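Local coordinates for nitroreductase family protein (Lactobacillus plantarum, PDB 4QLX), which reduces the enone carbon-carbon double bond of 10-oxo-octadecenoic acid to give 10-oxooctadecanoic acid, using FMN, in the bacterial saturation of polyunsaturated fatty acids, at the interface of chains A and B. Coordinates in Å, arbitrary orientation; residue numbers count along the deposited sequence, not the author numbering. Chains: chain A/B, Nitroreductase family protein.

The interface of chains A and B. Residues chain A 10, 12, 15, 18, 157, 161; chain B 15-16, 19-20.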
loop_
_atom_site.group_PDB
_atom_site.type_symbol
_atom_site.label_atom_id
_atom_site.label_comp_id
_atom_site.label_asym_id
_atom_site.label_seq_id
_atom_site.Cartn_x
_atom_site.Cartn_y
_atom_site.Cartn_z
ATOM N N LEU A 10 -7.174 11.727 13.555
ATOM C CA LEU A 10 -6.297 10.581 13.804
ATOM C C LEU A 10 -5.826 10.586 15.250
ATOM O O LEU A 10 -5.011 11.422 15.610
ATOM C CB LEU A 10 -5.086 10.604 12.870
ATOM C CG LEU A 10 -5.358 10.628 11.365
ATOM C CD1 LEU A 10 -4.080 10.303 10.601
ATOM C CD2 LEU A 10 -6.461 9.648 10.996
ATOM N N ASN A 12 -4.018 8.307 16.796
ATOM C CA ASN A 12 -2.597 8.006 16.798
ATOM C C ASN A 12 -2.009 8.582 15.515
ATOM O O ASN A 12 -2.119 7.990 14.446
ATOM C CB ASN A 12 -2.334 6.497 16.920
ATOM C CG ASN A 12 -0.843 6.159 17.001
ATOM O OD1 ASN A 12 0.013 7.045 16.985
ATOM N ND2 ASN A 12 -0.532 4.871 17.098
ATOM N N LEU A 15 3.527 8.721 12.900
ATOM C CA LEU A 15 3.770 7.883 11.721
ATOM C C LEU A 15 4.664 6.678 12.015
ATOM O O LEU A 15 4.356 5.556 11.618
ATOM C CB LEU A 15 4.392 8.720 10.592
ATOM C CG LEU A 15 4.625 8.025 9.243
ATOM C CD1 LEU A 15 4.465 9.007 8.136
ATOM C CD2 LEU A 15 6.015 7.402 9.138
ATOM N N VAL A 18 2.746 4.180 14.076
ATOM C CA VAL A 18 1.692 3.565 13.286
ATOM C C VAL A 18 2.257 2.545 12.309
ATOM O O VAL A 18 1.820 1.395 12.287
ATOM C CB VAL A 18 0.872 4.634 12.527
ATOM C CG1 VAL A 18 -0.007 3.979 11.460
ATOM C CG2 VAL A 18 0.023 5.415 13.512
ATOM N N LEU A 157 -3.027 1.124 7.926
ATOM C CA LEU A 157 -2.407 2.202 8.695
ATOM C C LEU A 157 -3.499 3.067 9.326
ATOM O O LEU A 157 -3.411 3.432 10.494
ATOM C CB LEU A 157 -1.471 3.054 7.801
ATOM C CG LEU A 157 -0.320 2.235 7.196
ATOM C CD1 LEU A 157 0.548 3.021 6.225
ATOM C CD2 LEU A 157 0.556 1.672 8.330
ATOM N N ALA A 161 -4.094 4.339 13.095
ATOM C CA ALA A 161 -4.228 5.759 13.381
ATOM C C ALA A 161 -5.519 6.076 14.132
ATOM O O ALA A 161 -5.600 7.096 14.823
ATOM C CB ALA A 161 -4.162 6.570 12.083
ATOM N N LEU B 15 1.490 11.818 10.628
ATOM C CA LEU B 15 0.875 10.829 9.728
ATOM C C LEU B 15 -0.213 11.425 8.820
ATOM O O LEU B 15 -0.254 11.164 7.609
ATOM C CB LEU B 15 0.279 9.675 10.529
ATOM C CG LEU B 15 -0.485 8.596 9.744
ATOM C CD1 LEU B 15 0.360 8.006 8.619
ATOM C CD2 LEU B 15 -0.937 7.498 10.685
ATOM N N ALA B 16 -1.094 12.215 9.422
ATOM C CA ALA B 16 -2.161 12.884 8.686
ATOM C C ALA B 16 -1.580 13.734 7.562
ATOM O O ALA B 16 -2.045 13.671 6.409
ATOM C CB ALA B 16 -2.994 13.736 9.631
ATOM N N MET B 19 0.229 11.323 4.917
ATOM C CA MET B 19 -0.694 10.535 4.112
ATOM C C MET B 19 -1.715 11.374 3.356
ATOM O O MET B 19 -1.975 11.109 2.192
ATOM C CB MET B 19 -1.447 9.531 4.971
ATOM C CG MET B 19 -2.303 8.564 4.137
ATOM S SD MET B 19 -3.210 7.368 5.154
ATOM C CE MET B 19 -1.845 6.400 5.809
ATOM N N PHE B 20 -2.317 12.354 4.024
ATOM C CA PHE B 20 -3.452 13.077 3.428
ATOM C C PHE B 20 -3.030 14.284 2.612
ATOM O O PHE B 20 -3.845 14.860 1.871
ATOM C CB PHE B 20 -4.440 13.523 4.510
ATOM C CG PHE B 20 -4.989 12.397 5.325
ATOM C CD1 PHE B 20 -5.066 11.118 4.795
ATOM C CD2 PHE B 20 -5.429 12.610 6.622
ATOM C CE1 PHE B 20 -5.571 10.067 5.539
ATOM C CE2 PHE B 20 -5.931 11.565 7.371
ATOM C CZ PHE B 20 -5.996 10.291 6.835
#
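B:Leu15 reaches into chain A and sets its methyl CD2 into the corner formed by A:Val18 and A:Ala161. CD2 lies 3.6 Å from CB of A:Ala161 and 3.6 Å from the methyl CG2 of A:Val18. The second valine methyl, CG1, is 3.7 Å from CD2, so the leucine tip meets both branches of A:Val18. The two side chains run at about a right angle. In B:Leu15 CG stands opposite the backbone N (chi1 176°), which extends the side chain away from its own helix and towards chain A. Nearer its root, CB of B:Leu15 passes 4.1 Å from CA of A:Leu15, so the two copies of this residue meet close to their backbones.

A:Leu10 covers the neighbouring turn of chain B. Its methyl CD1 rests 3.7 Å from CB of B:Ala16 and 3.9 Å from the ring carbon CE2 of B:Phe20. Both its methyls meet this ring's CE2 rim, not its centre. From the same helix, the methyl CE of B:Met19 comes 3.9 Å from CB of A:Leu157. The methionine chain bends at its last torsion (chi3 -67°) and presents this methyl to the leucine.

The chain B residues of this patch all sit on helix 15-20. On chain A, helix 15-20, the C-terminal end of helix 137-161 and the loop at A:Leu10 form the receiving surface. This patch and its two-fold twin add apolar contacts to the dimer interface, likely the biological one, as nitroreductases usually pair.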